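Local coordinates for protein beta-glucoside phosphorylase BglX (Unidentified, PDB 5VQE) that probably cleaves beta-glucosides by phosphorolysis as a family 3 glycoside phosphorylase, gripping the glucosyl unit in a pocket of its TIM-barrel-type domain, at residues 124-129 with 179-184; 92-97 with 144-149; 51-56 with 77-82. All blocks are in the same frame, centred on the assembly; numbering follows the deposited sequence.

Interaction 1 of 3, residues 124-129 with 179-184; sequences SAEHLG and YCRGCR
Gly-129 lies over one face of the Tyr-179 ring, its CA 4.0 Å from the ring centroid in a CH-pi contact that is displaced toward the rim, on the CD2 and CE2 side. Leu-128 comes to the same ring from the edge, near its plane, and its CD2 stops 4.0 Å from Tyr-179 CD2. A chi1 of 177° turns Tyr-179 CG anti to the backbone N, and from there the ring sets one face against Gly-129 CA. The backbones meet as closely as the side chains: Tyr-179 CA directs its hydrogen at Ala-125 O, 3.4 Å from the carbon, and Gly-182 CA rests 3.7 Å from Glu-126 O. A beta carbon on Gly-129 would collide with Tyr-179 O, and one on Gly-182 with Glu-126 O; the bare backbone at both places lets the axes of 124-129 and 179-184 approach to 6.5 Å, crossing at -36°. The segments belong to helices 122-138 and 169-184, which pack side by side in the barrel domain and here run the same general way. At one margin of the pair Glu-126, extended beyond CG, meets the bent side chain of Arg-181 in a long salt bridge, OE1 lying 3.8 Å from Arg-181 NE at the edge of the guanidinium. The carboxylate plane stands 85° from that of the guanidinium. Arg-181 NH2 has a second carboxylate in Glu-122, one turn earlier on the first helix. Away from that margin, the Tyr-179 hydroxyl is hydrogen-bonded to Leu-93 O and Thr-144 OG1, while Val-116 of helix 113-119 backs Ala-125 and Leu-128.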
loop_
_atom_site.group_PDB
_atom_site.type_symbol
_atom_site.label_atom_id
_atom_site.label_comp_id
_atom_site.label_asym_id
_atom_site.label_seq_id
_atom_site.Cartn_x
_atom_site.Cartn_y
_atom_site.Cartn_z
ATOM N N SER A 124 -7.459 10.335 11.980
ATOM C CA SER A 124 -7.838 9.872 10.645
ATOM C C SER A 124 -7.155 8.553 10.310
ATOM O O SER A 124 -7.772 7.651 9.729
ATOM C CB SER A 124 -7.482 10.924 9.594
ATOM O OG SER A 124 -8.201 12.126 9.807
ATOM N N ALA A 125 -5.878 8.424 10.666
ATOM C CA ALA A 125 -5.152 7.189 10.399
ATOM C C ALA A 125 -5.618 6.067 11.318
ATOM O O ALA A 125 -5.668 4.903 10.908
ATOM C CB ALA A 125 -3.650 7.428 10.551
ATOM N N GLU A 126 -5.960 6.395 12.569
ATOM C CA GLU A 126 -6.548 5.389 13.449
ATOM C C GLU A 126 -7.845 4.861 12.858
ATOM O O GLU A 126 -8.089 3.649 12.854
ATOM C CB GLU A 126 -6.787 5.972 14.841
ATOM C CG GLU A 126 -7.187 4.925 15.878
ATOM C CD GLU A 126 -7.118 5.453 17.301
ATOM O OE1 GLU A 126 -6.753 6.634 17.483
ATOM O OE2 GLU A 126 -7.428 4.685 18.235
ATOM N N HIS A 127 -8.685 5.758 12.339
ATOM C CA HIS A 127 -9.928 5.331 11.706
ATOM C C HIS A 127 -9.657 4.493 10.466
ATOM O O HIS A 127 -10.311 3.470 10.252
ATOM C CB HIS A 127 -10.786 6.547 11.359
ATOM C CG HIS A 127 -11.305 7.267 12.564
ATOM N ND1 HIS A 127 -11.802 8.551 12.511
ATOM C CD2 HIS A 127 -11.406 6.876 13.855
ATOM C CE1 HIS A 127 -12.176 8.925 13.722
ATOM N NE2 HIS A 127 -11.952 7.924 14.554
ATOM N N LEU A 128 -8.694 4.906 9.639
ATOM C CA LEU A 128 -8.306 4.086 8.493
ATOM C C LEU A 128 -7.950 2.673 8.929
ATOM O O LEU A 128 -8.416 1.691 8.344
ATOM C CB LEU A 128 -7.123 4.721 7.761
ATOM C CG LEU A 128 -6.570 3.897 6.596
ATOM C CD1 LEU A 128 -7.616 3.767 5.499
ATOM C CD2 LEU A 128 -5.302 4.541 6.073
ATOM N N GLY A 129 -7.094 2.554 9.944
ATOM C CA GLY A 129 -6.707 1.240 10.424
ATOM C C GLY A 129 -7.884 0.433 10.940
ATOM O O GLY A 129 -7.976 -0.773 10.699
ATOM N N TYR A 179 -2.417 4.167 12.684
ATOM C CA TYR A 179 -2.943 3.077 11.870
ATOM C C TYR A 179 -2.825 1.763 12.628
ATOM O O TYR A 179 -3.783 0.981 12.707
ATOM C CB TYR A 179 -2.203 3.007 10.526
ATOM C CG TYR A 179 -2.635 1.850 9.633
ATOM C CD1 TYR A 179 -2.114 0.575 9.820
ATOM C CD2 TYR A 179 -3.558 2.033 8.605
ATOM C CE1 TYR A 179 -2.497 -0.489 9.015
ATOM C CE2 TYR A 179 -3.953 0.962 7.791
ATOM C CZ TYR A 179 -3.415 -0.293 8.008
ATOM O OH TYR A 179 -3.780 -1.370 7.228
ATOM N N CYS A 180 -1.656 1.517 13.219
ATOM C CA CYS A 180 -1.462 0.282 13.968
ATOM C C CYS A 180 -2.395 0.209 15.168
ATOM O O CYS A 180 -2.892 -0.872 15.508
ATOM C CB CYS A 180 -0.011 0.159 14.421
ATOM S SG CYS A 180 1.176 -0.094 13.060
ATOM N N ARG A 181 -2.632 1.336 15.841
ATOM C CA ARG A 181 -3.571 1.311 16.958
ATOM C C ARG A 181 -4.936 0.826 16.502
ATOM O O ARG A 181 -5.569 0.004 17.175
ATOM C CB ARG A 181 -3.693 2.691 17.603
ATOM C CG ARG A 181 -2.579 3.030 18.571
ATOM C CD ARG A 181 -2.995 4.161 19.529
ATOM N NE ARG A 181 -3.390 5.388 18.837
ATOM C CZ ARG A 181 -2.536 6.284 18.346
ATOM N NH1 ARG A 181 -1.228 6.093 18.450
ATOM N NH2 ARG A 181 -2.990 7.372 17.742
ATOM N N GLY A 182 -5.404 1.330 15.356
ATOM C CA GLY A 182 -6.699 0.920 14.845
ATOM C C GLY A 182 -6.754 -0.556 14.510
ATOM O O GLY A 182 -7.782 -1.207 14.708
ATOM N N CYS A 183 -5.650 -1.110 13.997
ATOM C CA CYS A 183 -5.651 -2.521 13.631
ATOM C C CYS A 183 -5.650 -3.418 14.863
ATOM O O CYS A 183 -6.343 -4.441 14.888
ATOM C CB CYS A 183 -4.439 -2.855 12.747
ATOM S SG CYS A 183 -4.458 -2.097 11.133
ATOM N N ARG A 184 -4.862 -3.066 15.884
ATOM C CA ARG A 184 -4.756 -3.912 17.070
ATOM C C ARG A 184 -6.079 -4.008 17.809
ATOM O O ARG A 184 -6.326 -4.987 18.524
ATOM C CB ARG A 184 -3.670 -3.372 17.999
ATOM C CG ARG A 184 -2.302 -3.455 17.371
ATOM C CD ARG A 184 -1.186 -3.075 18.299
ATOM N NE ARG A 184 0.059 -3.192 17.555
ATOM C CZ ARG A 184 0.900 -2.200 17.297
ATOM N NH1 ARG A 184 0.681 -0.971 17.748
ATOM N NH2 ARG A 184 1.984 -2.454 16.584
#

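Interaction 2 of 3, residues 92-97 with 144-149; sequences NLERGG and TYEPII. With G2F (2-deoxy-2-fluoro-alpha-D-glucopyranose), chain B.
Glu-94 and Glu-146 bring their side chains together at a slant, with the carboxylate planes 86° apart and Glu-94 OE2 4.4 Å from Glu-146 OE1. Between these like-charged groups sits a water that donates to both, 2.7 Å from Glu-94 OE2 and 2.7 Å from Glu-146 OE2. The Glu-146 chain bends at chi2 (-77°), which carries CD back over the backbone of the opposite loop; CG lies 3.3 Å from Leu-93 O and OE2 3.6 Å from Glu-94 CB. Arg-163 pairs with Glu-94 OE2 and Lys-193 with Glu-146 OE2, so the buried oxygens have cations at hand. Glu-94 OE1 turns the other way, its anti lone pair receiving Arg-95 NE at 2.8 Å in the guanidinium plane. Both segments are loops that follow neighbouring parallel strands, 88-91 and 143-144, at the end of the barrel where the sugar is bound; Leu-93 and Tyr-145 each centre an inverse gamma turn, and a cis peptide precedes Pro-147. An alanine at Glu-146 would probably leave Lys-193 without this carboxylate, take one acceptor from the bridging water and open a gap beside Leu-93 O. Nearer the sugar, the amide of Asn-92 slants across Tyr-145, one of its tips at the ring edge and its plane 50° from that of the ring. Both residues line the pocket of the 2-fluoroglucose, with Tyr-145 CB 3.7 Å from O4 of the sugar. Lys-193, hydrogen-bonded to the sugar, is also held by Tyr-145 O.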
loop_
_atom_site.group_PDB
_atom_site.type_symbol
_atom_site.label_atom_id
_atom_site.label_comp_id
_atom_site.label_asym_id
_atom_site.label_seq_id
_atom_site.Cartn_x
_atom_site.Cartn_y
_atom_site.Cartn_z
ATOM N N ASN A 92 -3.507 -6.849 1.516
ATOM C CA ASN A 92 -2.995 -5.490 1.324
ATOM C C ASN A 92 -4.120 -4.483 1.584
ATOM O O ASN A 92 -4.603 -3.794 0.683
ATOM C CB ASN A 92 -2.447 -5.296 -0.090
ATOM C CG ASN A 92 -1.130 -6.012 -0.333
ATOM O OD1 ASN A 92 -0.979 -6.783 -1.300
ATOM N ND2 ASN A 92 -0.159 -5.727 0.504
ATOM N N LEU A 93 -4.524 -4.380 2.852
ATOM C CA LEU A 93 -5.605 -3.469 3.237
ATOM C C LEU A 93 -5.011 -2.081 3.475
ATOM O O LEU A 93 -4.788 -1.641 4.601
ATOM C CB LEU A 93 -6.339 -3.996 4.459
ATOM C CG LEU A 93 -7.084 -5.308 4.240
ATOM C CD1 LEU A 93 -7.161 -6.087 5.541
ATOM C CD2 LEU A 93 -8.481 -5.050 3.673
ATOM N N GLU A 94 -4.780 -1.374 2.370
ATOM C CA GLU A 94 -4.027 -0.129 2.356
ATOM C C GLU A 94 -4.898 1.102 2.591
ATOM O O GLU A 94 -4.451 2.055 3.234
ATOM C CB GLU A 94 -3.307 -0.007 1.009
ATOM C CG GLU A 94 -2.406 1.190 0.848
ATOM C CD GLU A 94 -1.845 1.267 -0.560
ATOM O OE1 GLU A 94 -2.460 1.947 -1.415
ATOM O OE2 GLU A 94 -0.813 0.611 -0.819
ATOM N N ARG A 95 -6.135 1.096 2.084
ATOM C CA ARG A 95 -6.971 2.291 2.022
ATOM C C ARG A 95 -8.337 2.076 2.660
ATOM O O ARG A 95 -9.259 2.877 2.429
ATOM C CB ARG A 95 -7.139 2.732 0.569
ATOM C CG ARG A 95 -5.811 2.833 -0.136
ATOM C CD ARG A 95 -5.912 3.515 -1.470
ATOM N NE ARG A 95 -4.600 3.557 -2.099
ATOM C CZ ARG A 95 -4.279 4.327 -3.131
ATOM N NH1 ARG A 95 -5.182 5.140 -3.681
ATOM N NH2 ARG A 95 -3.042 4.277 -3.608
ATOM N N GLY A 96 -8.474 1.029 3.467
ATOM C CA GLY A 96 -9.743 0.621 4.039
ATOM C C GLY A 96 -10.041 -0.791 3.585
ATOM O O GLY A 96 -9.124 -1.516 3.202
ATOM N N GLY A 97 -11.307 -1.201 3.605
ATOM C CA GLY A 97 -11.652 -2.507 3.066
ATOM C C GLY A 97 -11.333 -2.643 1.590
ATOM O O GLY A 97 -11.032 -3.739 1.116
ATOM N N THR A 144 -2.514 -7.608 8.121
ATOM C CA THR A 144 -2.511 -6.594 7.075
ATOM C C THR A 144 -1.069 -6.222 6.770
ATOM O O THR A 144 -0.273 -5.993 7.688
ATOM C CB THR A 144 -3.320 -5.351 7.449
ATOM O OG1 THR A 144 -3.358 -4.472 6.322
ATOM C CG2 THR A 144 -2.730 -4.604 8.631
ATOM N N TYR A 145 -0.729 -6.223 5.483
ATOM C CA TYR A 145 0.610 -5.868 5.033
ATOM C C TYR A 145 0.760 -4.350 5.019
ATOM O O TYR A 145 1.072 -3.760 3.983
ATOM C CB TYR A 145 0.875 -6.440 3.638
ATOM C CG TYR A 145 1.141 -7.926 3.545
ATOM C CD1 TYR A 145 1.741 -8.628 4.584
ATOM C CD2 TYR A 145 0.834 -8.619 2.378
ATOM C CE1 TYR A 145 2.012 -9.980 4.467
ATOM C CE2 TYR A 145 1.106 -9.965 2.253
ATOM C CZ TYR A 145 1.695 -10.641 3.292
ATOM O OH TYR A 145 1.957 -11.989 3.141
ATOM N N GLU A 146 0.484 -3.713 6.149
ATOM C CA GLU A 146 0.510 -2.264 6.286
ATOM C C GLU A 146 0.811 -1.946 7.744
ATOM O O GLU A 146 0.564 -2.777 8.622
ATOM C CB GLU A 146 -0.830 -1.639 5.884
ATOM C CG GLU A 146 -1.535 -2.250 4.676
ATOM C CD GLU A 146 -0.952 -1.849 3.335
ATOM O OE1 GLU A 146 -0.246 -0.818 3.252
ATOM O OE2 GLU A 146 -1.219 -2.576 2.347
ATOM N N PRO A 147 1.294 -0.733 8.044
ATOM C CA PRO A 147 1.406 0.480 7.233
ATOM C C PRO A 147 2.715 0.674 6.486
ATOM O O PRO A 147 3.779 0.181 6.854
ATOM C CB PRO A 147 1.256 1.586 8.272
ATOM C CG PRO A 147 1.974 1.026 9.454
ATOM C CD PRO A 147 1.647 -0.461 9.452
ATOM N N ILE A 148 2.592 1.435 5.412
ATOM C CA ILE A 148 3.730 1.879 4.622
ATOM C C ILE A 148 4.389 3.046 5.340
ATOM O O ILE A 148 3.755 4.083 5.569
ATOM C CB ILE A 148 3.285 2.276 3.209
ATOM C CG1 ILE A 148 2.844 1.018 2.452
ATOM C CG2 ILE A 148 4.406 2.995 2.448
ATOM C CD1 ILE A 148 2.122 1.295 1.171
ATOM N N ILE A 149 5.659 2.876 5.695
ATOM C CA ILE A 149 6.414 3.929 6.361
ATOM C C ILE A 149 7.579 4.346 5.478
ATOM O O ILE A 149 8.601 4.838 5.965
ATOM C CB ILE A 149 6.882 3.490 7.762
ATOM C CG1 ILE A 149 7.695 2.193 7.694
ATOM C CG2 ILE A 149 5.678 3.349 8.679
ATOM C CD1 ILE A 149 8.362 1.835 9.019
HETATM C C1 G2F B . 5.335 -6.602 -2.555
HETATM C C2 G2F B . 4.892 -5.114 -2.377
HETATM C C3 G2F B . 4.196 -4.984 -0.990
HETATM C C4 G2F B . 3.032 -6.020 -0.919
HETATM C C5 G2F B . 3.634 -7.447 -1.151
HETATM C C6 G2F B . 2.493 -8.542 -1.166
HETATM O O3 G2F B . 3.595 -3.717 -0.934
HETATM O O4 G2F B . 2.532 -5.998 0.392
HETATM O O5 G2F B . 4.236 -7.473 -2.434
HETATM O O6 G2F B . 1.509 -8.143 -2.078
HETATM F F2 G2F B . 5.973 -4.303 -2.402
HETATM O O HOH W 1 -0.197 -1.880 -0.063
HETATM O O HOH W 2 -2.252 1.536 4.785
#

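Interaction 3 of 3, residues 51-56 with 77-82; sequences LDVMKH and QRLQKA
Two successive crossover connections of the parallel barrel sheet meet here, Leu-51, Val-53 and Met-54 of the one packing on Leu-79 of the other. Residues 51-53 form part of a 3-10 turn between strands 38-42 and 61-64. Segment 77-82 lies late in helix 69-82, which leads from strand 61-64 toward strand 88-91. Leu-79 CD2 is the hub: Leu-51 CD1 lies 3.8 Å from it, Met-54 CE also 3.8 Å, and Val-53 CG2 4.1 Å. The three arrive differently. Leu-51 slides past Leu-79 in the opposite direction, Val-53 crosses it at about a right angle, and Met-54 comes in at a slant. With chi2 at 167° and chi3 at -171°, Met-54 is stretched out, so its methyl CE gets as far as the helix backbone, 3.6 Å from Leu-79 O, while SD passes 4.2 Å from Ala-82 CB. Away from the hub, Leu-51 CD2 lies 4.1 Å from Arg-78 NH2, at the edge of the guanidinium and near its plane; the two chains cross at about a right angle. The charge of Arg-78 is met weakly by Glu-74 and Asp-49, both as long ion pairs. Leu-79 O itself accepts a bond from the hydroxyl of Ser-83. Inward, Leu-79 rests on Ile-42, Val-62 and Tyr-64, and Val-53 on Glu-40 and Ile-42, so the cluster lies directly against strands 38-42 and 61-64. Packing of the connecting segments against the outside of the parallel strands is the arrangement of a TIM-barrel-type fold, with a 3-10 turn here beside helix 69-82.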
loop_
_atom_site.group_PDB
_atom_site.type_symbol
_atom_site.label_atom_id
_atom_site.label_comp_id
_atom_site.label_asym_id
_atom_site.label_seq_id
_atom_site.Cartn_x
_atom_site.Cartn_y
_atom_site.Cartn_z
ATOM N N LEU A 51 -7.555 -24.373 -2.622
ATOM C CA LEU A 51 -6.797 -25.480 -2.050
ATOM C C LEU A 51 -5.624 -25.904 -2.922
ATOM O O LEU A 51 -4.869 -26.792 -2.511
ATOM C CB LEU A 51 -7.719 -26.679 -1.803
ATOM C CG LEU A 51 -8.519 -26.755 -0.494
ATOM C CD1 LEU A 51 -8.710 -25.406 0.180
ATOM C CD2 LEU A 51 -9.872 -27.415 -0.752
ATOM N N ASP A 52 -5.453 -25.310 -4.107
ATOM C CA ASP A 52 -4.242 -25.544 -4.883
ATOM C C ASP A 52 -2.997 -25.043 -4.169
ATOM O O ASP A 52 -1.889 -25.464 -4.517
ATOM C CB ASP A 52 -4.340 -24.876 -6.254
ATOM C CG ASP A 52 -5.150 -25.687 -7.243
ATOM O OD1 ASP A 52 -5.793 -26.672 -6.824
ATOM O OD2 ASP A 52 -5.132 -25.341 -8.444
ATOM N N VAL A 53 -3.141 -24.152 -3.186
ATOM C CA VAL A 53 -1.975 -23.706 -2.432
ATOM C C VAL A 53 -1.373 -24.818 -1.591
ATOM O O VAL A 53 -0.285 -24.640 -1.035
ATOM C CB VAL A 53 -2.303 -22.509 -1.512
ATOM C CG1 VAL A 53 -2.939 -21.376 -2.309
ATOM C CG2 VAL A 53 -3.191 -22.922 -0.343
ATOM N N MET A 54 -2.047 -25.964 -1.488
ATOM C CA MET A 54 -1.597 -27.065 -0.650
ATOM C C MET A 54 -1.212 -28.304 -1.449
ATOM O O MET A 54 -1.046 -29.372 -0.855
ATOM C CB MET A 54 -2.689 -27.437 0.358
ATOM C CG MET A 54 -3.037 -26.346 1.350
ATOM S SD MET A 54 -4.561 -26.746 2.224
ATOM C CE MET A 54 -4.865 -25.207 3.091
ATOM N N LYS A 55 -1.074 -28.200 -2.773
ATOM C CA LYS A 55 -0.772 -29.381 -3.583
ATOM C C LYS A 55 0.690 -29.802 -3.491
ATOM O O LYS A 55 0.995 -30.990 -3.638
ATOM C CB LYS A 55 -1.112 -29.126 -5.055
ATOM C CG LYS A 55 -2.489 -28.554 -5.296
ATOM N N HIS A 56 1.608 -28.855 -3.291
ATOM C CA HIS A 56 3.030 -29.143 -3.360
ATOM C C HIS A 56 3.721 -29.042 -2.015
ATOM O O HIS A 56 4.869 -29.483 -1.891
ATOM C CB HIS A 56 3.694 -28.185 -4.353
ATOM C CG HIS A 56 3.017 -28.156 -5.686
ATOM N ND1 HIS A 56 3.177 -29.156 -6.622
ATOM C CD2 HIS A 56 2.157 -27.264 -6.232
ATOM C CE1 HIS A 56 2.455 -28.873 -7.691
ATOM N NE2 HIS A 56 1.829 -27.730 -7.482
ATOM N N GLN A 77 -12.779 -20.297 5.751
ATOM C CA GLN A 77 -13.294 -21.514 6.366
ATOM C C GLN A 77 -12.697 -22.746 5.706
ATOM O O GLN A 77 -12.199 -23.656 6.381
ATOM C CB GLN A 77 -14.821 -21.537 6.269
ATOM C CG GLN A 77 -15.508 -20.548 7.194
ATOM C CD GLN A 77 -17.002 -20.459 6.938
ATOM O OE1 GLN A 77 -17.434 -20.049 5.861
ATOM N NE2 GLN A 77 -17.798 -20.852 7.927
ATOM N N ARG A 78 -12.732 -22.785 4.378
ATOM C CA ARG A 78 -12.213 -23.938 3.659
ATOM C C ARG A 78 -10.723 -24.119 3.913
ATOM O O ARG A 78 -10.258 -25.227 4.207
ATOM C CB ARG A 78 -12.489 -23.768 2.175
ATOM C CG ARG A 78 -13.973 -23.736 1.841
ATOM C CD ARG A 78 -14.167 -23.354 0.399
ATOM N NE ARG A 78 -13.414 -24.224 -0.492
ATOM C CZ ARG A 78 -13.368 -24.080 -1.811
ATOM N NH1 ARG A 78 -14.033 -23.091 -2.402
ATOM N NH2 ARG A 78 -12.655 -24.927 -2.539
ATOM N N LEU A 79 -9.958 -23.033 3.814
ATOM C CA LEU A 79 -8.512 -23.134 3.978
ATOM C C LEU A 79 -8.147 -23.571 5.386
ATOM O O LEU A 79 -7.353 -24.501 5.572
ATOM C CB LEU A 79 -7.858 -21.797 3.647
ATOM C CG LEU A 79 -7.808 -21.462 2.165
ATOM C CD1 LEU A 79 -7.441 -19.997 1.989
ATOM C CD2 LEU A 79 -6.821 -22.364 1.444
ATOM N N GLN A 80 -8.711 -22.910 6.396
ATOM C CA GLN A 80 -8.299 -23.192 7.763
ATOM C C GLN A 80 -8.671 -24.609 8.179
ATOM O O GLN A 80 -7.871 -25.301 8.818
ATOM C CB GLN A 80 -8.916 -22.177 8.720
ATOM C CG GLN A 80 -8.395 -20.746 8.550
ATOM C CD GLN A 80 -6.978 -20.555 9.073
ATOM O OE1 GLN A 80 -6.181 -21.488 9.115
ATOM N NE2 GLN A 80 -6.659 -19.328 9.465
ATOM N N LYS A 81 -9.883 -25.058 7.849
ATOM C CA LYS A 81 -10.280 -26.405 8.245
ATOM C C LYS A 81 -9.477 -27.477 7.514
ATOM O O LYS A 81 -9.335 -28.588 8.032
ATOM C CB LYS A 81 -11.780 -26.596 8.015
ATOM C CG LYS A 81 -12.648 -25.938 9.082
ATOM N N ALA A 82 -8.931 -27.160 6.342
ATOM C CA ALA A 82 -8.064 -28.078 5.617
ATOM C C ALA A 82 -6.612 -28.034 6.078
ATOM O O ALA A 82 -5.826 -28.884 5.644
ATOM C CB ALA A 82 -8.125 -27.768 4.124
#

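How the interactions relate
From the N terminus, interaction 3 comes first: 51-56 and 77-82 close a short loop that contains strand 61-64, and it is complete before the others begin. Interaction 2 opens at 92-97, after strand 88-91, and interaction 1 at 124-129; interaction 2 then closes at 144-149 and interaction 1 at 179-184, so these two cross. They also touch, through the Tyr-179 hydroxyl and through Leu-128 against Arg-95, linking the outer helix pair to the loops at the sugar pocket. Interaction 3 ties the connection after strand 38-42 to helix 69-82 and stays apart, its nearest atoms about 12 Å from interaction 2 and about 16 Å from interaction 1, on the same barrel domain.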